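Local coordinates for Puf (Pumilio/fbf) domain-containing protein 7, confirmed by transcript evidence (Caenorhabditis elegans, PDB 3V71) that binds a consensus sequence in mRNA 3'-UTRs and modulates expression and stability of those messages, acting redundantly with two related proteins in oocyte formation and early embryonic divisions, at residues L13-I23 / I47-F55; M323-L331 / L344-M354. All coordinates share one frame; numbering follows the deposited sequence.

Contact 1 (L13-I23 / I47-F55)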
loop_
_atom_site.group_PDB
_atom_site.type_symbol
_atom_site.label_atom_id
_atom_site.label_comp_id
_atom_site.label_asym_id
_atom_site.label_seq_id
_atom_site.Cartn_x
_atom_site.Cartn_y
_atom_site.Cartn_z
ATOM N N LEU A 13 -32.856 -15.300 24.697
ATOM C CA LEU A 13 -31.425 -15.413 24.924
ATOM C C LEU A 13 -31.211 -16.099 26.260
ATOM O O LEU A 13 -30.384 -16.997 26.391
ATOM C CB LEU A 13 -30.767 -14.036 24.957
ATOM C CG LEU A 13 -29.255 -14.046 25.192
ATOM C CD1 LEU A 13 -28.556 -14.754 24.044
ATOM C CD2 LEU A 13 -28.722 -12.629 25.366
ATOM N N GLU A 14 -31.969 -15.664 27.258
ATOM C CA GLU A 14 -31.898 -16.277 28.570
ATOM C C GLU A 14 -32.160 -17.775 28.460
ATOM O O GLU A 14 -31.476 -18.579 29.092
ATOM C CB GLU A 14 -32.901 -15.630 29.515
ATOM C CG GLU A 14 -32.738 -16.069 30.959
ATOM C CD GLU A 14 -33.814 -15.504 31.868
ATOM O OE1 GLU A 14 -34.852 -15.037 31.348
ATOM O OE2 GLU A 14 -33.617 -15.530 33.103
ATOM N N ASP A 15 -33.148 -18.146 27.651
ATOM C CA ASP A 15 -33.463 -19.552 27.431
ATOM C C ASP A 15 -32.255 -20.315 26.887
ATOM O O ASP A 15 -31.943 -21.408 27.360
ATOM C CB ASP A 15 -34.656 -19.698 26.482
ATOM C CG ASP A 15 -35.987 -19.865 27.218
ATOM O OD1 ASP A 15 -35.977 -19.979 28.471
ATOM O OD2 ASP A 15 -37.044 -19.902 26.539
ATOM N N VAL A 16 -31.579 -19.729 25.900
ATOM C CA VAL A 16 -30.421 -20.345 25.248
ATOM C C VAL A 16 -29.286 -20.558 26.232
ATOM O O VAL A 16 -28.678 -21.624 26.297
ATOM C CB VAL A 16 -29.886 -19.443 24.123
ATOM C CG1 VAL A 16 -28.680 -20.087 23.448
ATOM C CG2 VAL A 16 -30.979 -19.143 23.117
ATOM N N LEU A 17 -28.997 -19.508 26.983
ATOM C CA LEU A 17 -27.985 -19.547 28.017
ATOM C C LEU A 17 -28.260 -20.672 29.008
ATOM O O LEU A 17 -27.411 -21.532 29.231
ATOM C CB LEU A 17 -27.957 -18.198 28.737
ATOM C CG LEU A 17 -27.265 -18.103 30.093
ATOM C CD1 LEU A 17 -25.756 -18.269 29.953
ATOM C CD2 LEU A 17 -27.617 -16.770 30.723
ATOM N N LEU A 18 -29.459 -20.663 29.585
ATOM C CA LEU A 18 -29.854 -21.626 30.613
ATOM C C LEU A 18 -29.901 -23.092 30.157
ATOM O O LEU A 18 -29.869 -23.998 30.985
ATOM C CB LEU A 18 -31.208 -21.222 31.224
ATOM C CG LEU A 18 -31.229 -19.953 32.092
ATOM C CD1 LEU A 18 -32.636 -19.525 32.427
ATOM C CD2 LEU A 18 -30.439 -20.163 33.359
ATOM N N ASN A 19 -29.979 -23.329 28.851
ATOM C CA ASN A 19 -30.049 -24.697 28.336
ATOM C C ASN A 19 -28.725 -25.257 27.838
ATOM O O ASN A 19 -28.699 -26.319 27.210
ATOM C CB ASN A 19 -31.090 -24.811 27.224
ATOM C CG ASN A 19 -32.494 -24.692 27.740
ATOM O OD1 ASN A 19 -32.788 -25.110 28.857
ATOM N ND2 ASN A 19 -33.378 -24.122 26.930
ATOM N N GLY A 20 -27.637 -24.543 28.110
ATOM C CA GLY A 20 -26.309 -24.981 27.714
ATOM C C GLY A 20 -26.084 -24.877 26.220
ATOM O O GLY A 20 -25.128 -25.439 25.681
ATOM N N GLN A 21 -26.967 -24.138 25.557
ATOM C CA GLN A 21 -26.990 -24.075 24.101
ATOM C C GLN A 21 -26.282 -22.850 23.525
ATOM O O GLN A 21 -26.456 -22.527 22.355
ATOM C CB GLN A 21 -28.440 -24.110 23.599
ATOM C CG GLN A 21 -29.071 -25.491 23.598
ATOM C CD GLN A 21 -28.216 -26.512 22.867
ATOM O OE1 GLN A 21 -27.533 -27.332 23.494
ATOM N NE2 GLN A 21 -28.239 -26.463 21.532
ATOM N N LEU A 22 -25.479 -22.177 24.338
ATOM C CA LEU A 22 -24.897 -20.904 23.932
ATOM C C LEU A 22 -23.771 -21.043 22.903
ATOM O O LEU A 22 -23.661 -20.247 21.970
ATOM C CB LEU A 22 -24.392 -20.150 25.154
ATOM C CG LEU A 22 -24.324 -18.643 24.941
ATOM C CD1 LEU A 22 -25.725 -18.108 24.673
ATOM C CD2 LEU A 22 -23.685 -17.953 26.141
ATOM N N ILE A 23 -22.928 -22.050 23.076
ATOM C CA ILE A 23 -21.819 -22.235 22.165
ATOM C C ILE A 23 -22.315 -22.854 20.875
ATOM O O ILE A 23 -21.775 -22.589 19.804
ATOM C CB ILE A 23 -20.729 -23.111 22.780
ATOM C CG1 ILE A 23 -20.122 -22.410 23.987
ATOM C CG2 ILE A 23 -19.634 -23.353 21.783
ATOM C CD1 ILE A 23 -19.482 -21.080 23.650
ATOM N N ILE A 47 -28.341 -10.707 32.058
ATOM C CA ILE A 47 -28.153 -11.723 31.026
ATOM C C ILE A 47 -26.839 -11.501 30.277
ATOM O O ILE A 47 -26.084 -12.439 30.031
ATOM C CB ILE A 47 -29.327 -11.743 30.021
ATOM C CG1 ILE A 47 -30.655 -11.883 30.760
ATOM C CG2 ILE A 47 -29.169 -12.884 29.026
ATOM C CD1 ILE A 47 -30.782 -13.179 31.527
ATOM N N ARG A 48 -26.565 -10.250 29.927
ATOM C CA ARG A 48 -25.341 -9.906 29.216
ATOM C C ARG A 48 -24.076 -10.243 29.999
ATOM O O ARG A 48 -23.074 -10.662 29.420
ATOM C CB ARG A 48 -25.328 -8.427 28.856
ATOM C CG ARG A 48 -23.967 -7.935 28.446
ATOM C CD ARG A 48 -24.059 -6.620 27.723
ATOM N NE ARG A 48 -22.829 -5.853 27.863
ATOM C CZ ARG A 48 -22.551 -4.769 27.152
ATOM N NH1 ARG A 48 -23.419 -4.338 26.244
ATOM N NH2 ARG A 48 -21.409 -4.122 27.345
ATOM N N LYS A 49 -24.111 -10.041 31.308
ATOM C CA LYS A 49 -22.970 -10.385 32.141
ATOM C C LYS A 49 -22.745 -11.887 32.081
ATOM O O LYS A 49 -21.612 -12.360 32.080
ATOM C CB LYS A 49 -23.203 -9.952 33.591
ATOM C CG LYS A 49 -23.406 -8.458 33.781
ATOM C CD LYS A 49 -22.985 -8.032 35.182
ATOM C CE LYS A 49 -22.584 -6.561 35.235
ATOM N NZ LYS A 49 -23.696 -5.654 34.834
ATOM N N ALA A 50 -23.845 -12.630 32.024
ATOM C CA ALA A 50 -23.794 -14.086 32.047
ATOM C C ALA A 50 -23.243 -14.635 30.746
ATOM O O ALA A 50 -22.425 -15.551 30.750
ATOM C CB ALA A 50 -25.181 -14.662 32.316
ATOM N N VAL A 51 -23.705 -14.068 29.636
ATOM C CA VAL A 51 -23.276 -14.478 28.306
ATOM C C VAL A 51 -21.816 -14.131 28.049
ATOM O O VAL A 51 -21.053 -14.942 27.537
ATOM C CB VAL A 51 -24.124 -13.802 27.229
ATOM C CG1 VAL A 51 -23.596 -14.150 25.864
ATOM C CG2 VAL A 51 -25.573 -14.215 27.366
ATOM N N PHE A 52 -21.442 -12.910 28.408
ATOM C CA PHE A 52 -20.071 -12.457 28.272
ATOM C C PHE A 52 -19.115 -13.373 29.025
ATOM O O PHE A 52 -18.055 -13.739 28.525
ATOM C CB PHE A 52 -19.935 -11.026 28.793
ATOM C CG PHE A 52 -18.571 -10.437 28.583
ATOM C CD1 PHE A 52 -18.274 -9.744 27.420
ATOM C CD2 PHE A 52 -17.583 -10.592 29.538
ATOM C CE1 PHE A 52 -17.015 -9.210 27.214
ATOM C CE2 PHE A 52 -16.322 -10.064 29.340
ATOM C CZ PHE A 52 -16.037 -9.369 28.174
ATOM N N GLU A 53 -19.495 -13.739 30.238
ATOM C CA GLU A 53 -18.641 -14.573 31.064
ATOM C C GLU A 53 -18.584 -16.007 30.558
ATOM O O GLU A 53 -17.543 -16.657 30.638
ATOM C CB GLU A 53 -19.093 -14.504 32.517
ATOM C CG GLU A 53 -18.955 -13.090 33.077
ATOM C CD GLU A 53 -19.045 -13.023 34.590
ATOM O OE1 GLU A 53 -19.681 -13.916 35.195
ATOM O OE2 GLU A 53 -18.469 -12.071 35.166
ATOM N N LYS A 54 -19.698 -16.486 30.011
ATOM C CA LYS A 54 -19.762 -17.833 29.462
ATOM C C LYS A 54 -18.859 -17.976 28.242
ATOM O O LYS A 54 -18.283 -19.042 28.001
ATOM C CB LYS A 54 -21.195 -18.188 29.088
ATOM C CG LYS A 54 -21.378 -19.646 28.710
ATOM C CD LYS A 54 -21.040 -20.581 29.877
ATOM C CE LYS A 54 -21.087 -22.058 29.455
ATOM N NZ LYS A 54 -20.092 -22.409 28.387
ATOM N N PHE A 55 -18.738 -16.894 27.476
ATOM C CA PHE A 55 -17.902 -16.888 26.278
ATOM C C PHE A 55 -16.432 -16.742 26.624
ATOM O O PHE A 55 -15.578 -17.383 26.023
ATOM C CB PHE A 55 -18.316 -15.756 25.337
ATOM C CG PHE A 55 -19.515 -16.077 24.488
ATOM C CD1 PHE A 55 -19.745 -17.376 24.043
ATOM C CD2 PHE A 55 -20.412 -15.084 24.133
ATOM C CE1 PHE A 55 -20.851 -17.678 23.260
ATOM C CE2 PHE A 55 -21.521 -15.379 23.351
ATOM C CZ PHE A 55 -21.743 -16.678 22.915
#

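Contact 2 (M323-L331 / L344-M354)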
loop_
_atom_site.group_PDB
_atom_site.type_symbol
_atom_site.label_atom_id
_atom_site.label_comp_id
_atom_site.label_asym_id
_atom_site.label_seq_id
_atom_site.Cartn_x
_atom_site.Cartn_y
_atom_site.Cartn_z
ATOM N N MET A 323 5.709 9.517 -24.000
ATOM C CA MET A 323 6.311 10.786 -24.411
ATOM C C MET A 323 5.493 11.458 -25.497
ATOM O O MET A 323 5.288 12.675 -25.473
ATOM C CB MET A 323 7.713 10.553 -24.948
ATOM C CG MET A 323 8.603 9.772 -24.017
ATOM S SD MET A 323 10.150 9.338 -24.835
ATOM C CE MET A 323 10.973 10.938 -24.914
ATOM N N ILE A 324 5.041 10.657 -26.458
ATOM C CA ILE A 324 4.187 11.150 -27.529
ATOM C C ILE A 324 2.839 11.624 -26.976
ATOM O O ILE A 324 2.314 12.651 -27.401
ATOM C CB ILE A 324 3.971 10.071 -28.611
ATOM C CG1 ILE A 324 5.309 9.568 -29.148
ATOM C CG2 ILE A 324 3.124 10.605 -29.760
ATOM C CD1 ILE A 324 5.158 8.510 -30.224
ATOM N N SER A 325 2.291 10.877 -26.020
ATOM C CA SER A 325 1.049 11.266 -25.358
ATOM C C SER A 325 1.207 12.607 -24.672
ATOM O O SER A 325 0.462 13.548 -24.933
ATOM C CB SER A 325 0.655 10.226 -24.320
ATOM O OG SER A 325 0.357 8.981 -24.929
ATOM N N ILE A 326 2.194 12.681 -23.789
ATOM C CA ILE A 326 2.509 13.907 -23.074
ATOM C C ILE A 326 2.630 15.140 -23.975
ATOM O O ILE A 326 1.996 16.161 -23.716
ATOM C CB ILE A 326 3.791 13.738 -22.249
ATOM C CG1 ILE A 326 3.575 12.672 -21.172
ATOM C CG2 ILE A 326 4.233 15.075 -21.642
ATOM C CD1 ILE A 326 4.701 12.585 -20.154
ATOM N N CYS A 327 3.442 15.053 -25.022
ATOM C CA CYS A 327 3.638 16.191 -25.918
ATOM C C CYS A 327 2.345 16.709 -26.537
ATOM O O CYS A 327 2.034 17.895 -26.437
ATOM C CB CYS A 327 4.630 15.844 -27.021
ATOM S SG CYS A 327 6.320 15.790 -26.457
ATOM N N THR A 328 1.597 15.823 -27.181
ATOM C CA THR A 328 0.413 16.233 -27.923
ATOM C C THR A 328 -0.692 16.766 -27.005
ATOM O O THR A 328 -1.373 17.739 -27.343
ATOM C CB THR A 328 -0.121 15.088 -28.803
ATOM O OG1 THR A 328 -0.586 14.014 -27.978
ATOM C CG2 THR A 328 0.981 14.575 -29.708
ATOM N N ALA A 329 -0.867 16.132 -25.847
ATOM C CA ALA A 329 -1.817 16.614 -24.848
ATOM C C ALA A 329 -1.510 18.062 -24.478
ATOM O O ALA A 329 -2.410 18.878 -24.300
ATOM C CB ALA A 329 -1.776 15.733 -23.612
ATOM N N ALA A 330 -0.225 18.372 -24.362
ATOM C CA ALA A 330 0.217 19.723 -24.061
ATOM C C ALA A 330 0.039 20.644 -25.263
ATOM O O ALA A 330 0.089 21.867 -25.139
ATOM C CB ALA A 330 1.661 19.708 -23.626
ATOM N N LEU A 331 -0.163 20.052 -26.430
ATOM C CA LEU A 331 -0.363 20.829 -27.643
ATOM C C LEU A 331 -1.853 20.941 -27.992
ATOM O O LEU A 331 -2.253 20.706 -29.126
ATOM C CB LEU A 331 0.435 20.218 -28.801
ATOM C CG LEU A 331 1.866 20.711 -29.067
ATOM C CD1 LEU A 331 2.438 21.504 -27.906
ATOM C CD2 LEU A 331 2.793 19.556 -29.436
ATOM N N LEU A 344 5.883 25.941 -24.984
ATOM C CA LEU A 344 5.005 25.361 -25.990
ATOM C C LEU A 344 5.780 25.059 -27.269
ATOM O O LEU A 344 5.395 24.194 -28.056
ATOM C CB LEU A 344 3.857 26.316 -26.307
ATOM C CG LEU A 344 2.987 25.901 -27.494
ATOM C CD1 LEU A 344 1.942 24.890 -27.045
ATOM C CD2 LEU A 344 2.334 27.114 -28.148
ATOM N N LEU A 345 6.869 25.784 -27.479
ATOM C CA LEU A 345 7.690 25.576 -28.658
ATOM C C LEU A 345 8.677 24.453 -28.381
ATOM O O LEU A 345 9.249 23.865 -29.296
ATOM C CB LEU A 345 8.432 26.862 -29.017
ATOM C CG LEU A 345 8.969 26.909 -30.447
ATOM C CD1 LEU A 345 7.854 26.561 -31.440
ATOM C CD2 LEU A 345 9.583 28.270 -30.756
ATOM N N LEU A 346 8.865 24.167 -27.098
ATOM C CA LEU A 346 9.758 23.112 -26.647
ATOM C C LEU A 346 9.087 21.745 -26.840
ATOM O O LEU A 346 9.686 20.805 -27.362
ATOM C CB LEU A 346 10.105 23.353 -25.177
ATOM C CG LEU A 346 11.169 22.489 -24.511
ATOM C CD1 LEU A 346 12.493 22.648 -25.223
ATOM C CD2 LEU A 346 11.304 22.854 -23.049
ATOM N N TYR A 347 7.834 21.649 -26.406
ATOM C CA TYR A 347 7.002 20.487 -26.680
ATOM C C TYR A 347 6.941 20.248 -28.181
ATOM O O TYR A 347 7.106 19.127 -28.660
ATOM C CB TYR A 347 5.587 20.731 -26.160
ATOM C CG TYR A 347 5.371 20.367 -24.710
ATOM C CD1 TYR A 347 5.055 19.064 -24.346
ATOM C CD2 TYR A 347 5.456 21.325 -23.707
ATOM C CE1 TYR A 347 4.840 18.715 -23.018
ATOM C CE2 TYR A 347 5.241 20.987 -22.369
ATOM C CZ TYR A 347 4.932 19.678 -22.031
ATOM O OH TYR A 347 4.712 19.321 -20.712
ATOM N N SER A 348 6.685 21.320 -28.918
ATOM C CA SER A 348 6.647 21.276 -30.371
ATOM C C SER A 348 7.934 20.674 -30.918
ATOM O O SER A 348 7.918 19.903 -31.873
ATOM C CB SER A 348 6.460 22.685 -30.929
ATOM O OG SER A 348 6.255 22.651 -32.325
ATOM N N GLY A 349 9.053 21.038 -30.305
ATOM C CA GLY A 349 10.336 20.505 -30.705
ATOM C C GLY A 349 10.367 18.995 -30.589
ATOM O O GLY A 349 10.877 18.310 -31.481
ATOM N N TRP A 350 9.805 18.483 -29.495
ATOM C CA TRP A 350 9.850 17.056 -29.188
ATOM C C TRP A 350 8.904 16.233 -30.050
ATOM O O TRP A 350 9.260 15.178 -30.574
ATOM C CB TRP A 350 9.529 16.838 -27.719
ATOM C CG TRP A 350 10.492 17.519 -26.804
ATOM C CD1 TRP A 350 11.796 17.824 -27.065
ATOM C CD2 TRP A 350 10.227 17.991 -25.476
ATOM N NE1 TRP A 350 12.363 18.448 -25.980
ATOM C CE2 TRP A 350 11.419 18.565 -24.991
ATOM C CE3 TRP A 350 9.095 17.981 -24.648
ATOM C CZ2 TRP A 350 11.513 19.126 -23.714
ATOM C CZ3 TRP A 350 9.192 18.539 -23.379
ATOM C CH2 TRP A 350 10.392 19.102 -22.926
ATOM N N TYR A 351 7.683 16.712 -30.196
ATOM C CA TYR A 351 6.748 16.007 -31.039
ATOM C C TYR A 351 7.367 15.851 -32.416
ATOM O O TYR A 351 7.302 14.780 -33.009
ATOM C CB TYR A 351 5.402 16.734 -31.107
ATOM C CG TYR A 351 4.448 16.091 -32.074
ATOM C CD1 TYR A 351 3.970 14.809 -31.854
ATOM C CD2 TYR A 351 4.042 16.754 -33.220
ATOM C CE1 TYR A 351 3.111 14.202 -32.754
ATOM C CE2 TYR A 351 3.181 16.159 -34.122
ATOM C CZ TYR A 351 2.718 14.883 -33.885
ATOM O OH TYR A 351 1.859 14.288 -34.786
ATOM N N GLU A 352 7.994 16.914 -32.909
ATOM C CA GLU A 352 8.577 16.901 -34.253
ATOM C C GLU A 352 9.741 15.930 -34.392
ATOM O O GLU A 352 9.788 15.147 -35.337
ATOM C CB GLU A 352 8.992 18.306 -34.700
ATOM C CG GLU A 352 7.819 19.231 -34.983
ATOM C CD GLU A 352 6.700 18.539 -35.754
ATOM O OE1 GLU A 352 7.010 17.694 -36.630
ATOM O OE2 GLU A 352 5.511 18.833 -35.473
ATOM N N LYS A 353 10.681 15.987 -33.457
ATOM C CA LYS A 353 11.773 15.025 -33.443
ATOM C C LYS A 353 11.191 13.616 -33.528
ATOM O O LYS A 353 11.589 12.813 -34.378
ATOM C CB LYS A 353 12.640 15.196 -32.184
ATOM C CG LYS A 353 13.685 14.102 -31.984
ATOM C CD LYS A 353 15.104 14.655 -31.956
ATOM C CE LYS A 353 16.148 13.532 -32.012
ATOM N NZ LYS A 353 17.553 14.042 -31.969
ATOM N N MET A 354 10.222 13.339 -32.658
ATOM C CA MET A 354 9.601 12.024 -32.595
ATOM C C MET A 354 8.789 11.712 -33.850
ATOM O O MET A 354 8.880 10.618 -34.390
ATOM C CB MET A 354 8.747 11.886 -31.330
ATOM C CG MET A 354 9.574 11.779 -30.050
ATOM S SD MET A 354 8.671 11.232 -28.568
ATOM C CE MET A 354 7.612 12.643 -28.209
#

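Contact 1 (L13-I23 / I47-F55)
Two consecutive residues meet one aromatic ring in different ways: Leu22 lies over a face of Phe55, and Ile23 reaches its edge. Leu22 CD2 stands 4.2 Å from the centroid of the Phe55 ring and 21° off its normal, a CH-pi contact displaced toward the rim. Ile23 CD1 arrives in the plane of that ring, 3.7 Å from Phe55 CE1. The same methyl of Leu22 also packs on Val51, with CD2 3.8 Å from Val51 CG1, and the Leu22 side chain slides past that of Lys54. With CG swung opposite the backbone N (chi1 -155°), Leu22 holds this branch among all three partners. Helix 13-18 supplies the other half of the contact, its axis inclined 39° to that of helix 47-55 at a closest approach of 10.5 Å. The Leu13 side chain slides past Ile47, its CD2 3.7 Å from Ile47 CG2, and meets Val51 tip to tip. The extended chain of Glu14 is crossed at about a right angle by Ile47, its CG 3.5 Å from Ile47 CD1. Leu17 CD2 rests 3.6 Å from the Ala50 methyl CB. A Schellman motif with Gly20 as C-prime residue ends the first helix, and Gln21 occupies the N-cap position of the next, so both helices can lean on one neighbour. Leu35 of helix 29-37 touches both Leu13 and Leu22, while Phe52 and Arg48 connect helix 46-56 to helix 84-96 and its Glu86. Such side-by-side packing of short helices is the architecture of the PUF alpha-solenoid, here at its N-terminal end.

Contact 2 (M323-L331 / L344-M354)
The hydroxyl OH of Tyr351 is hydrogen-bonded to two backbone carbonyls, those of Val378 and His381, while its ring leans on Thr328, whose CG2 lies 3.7 Å from Tyr351 CD1. Helix 344-354 thereby joins the C-terminal end of the chain to helix 323-330, which it crosses at 138° with the axes 9.1 Å apart. Cys327 is a knob in a hole formed by Tyr347, Trp350, Tyr351 and Met354. Its SG is 3.6 Å from Trp350 CB and approaches the six-membered ring of Trp350 from the edge, 85° off the normal. The Tyr347 ring is covered on both faces: Ala330 CB makes a CH-pi contact 3.5 Å from its centroid, and Trp350 CZ3 lies over the centre of the opposite side. Replacing Tyr347 by a serine would probably leave a gap between Ala330 and Trp350 and strip one wall from the Cys327 pocket. At one end, Leu331 CD1 packs 3.5 Å from Leu344 CD1; at the other, Met354 SD lies 3.8 Å from Ile324 CG1, and the bend at chi3 turns its CE toward the Met323 backbone. Between the two helices the grip is thus wholly apolar, aromatic and sulfur-based, which implies association by shape, with the polar tie of Tyr351 directed to the C-terminal residues beyond.

Contacts 1 and 2 sit on opposite sides of the chain's centre, with their own centres 73 Å apart, and share no helix; they do not touch. Both are partly buried packings of helices near the ends of the solenoid. Contact 1, which closes first along the chain, sets two short helices against one and relies mainly on aliphatic branches, with charged chains such as Glu14 and Lys54 at its margin. Contact 2 pairs two longer helices in a roughly antiparallel crossing, richer in aromatic rings and sulfur, and none of its touching residues is fully exposed. The nearest atom of contact 2 is about 10 Å from the bound RNA; that of contact 1 is about 27 Å from the bound RNA.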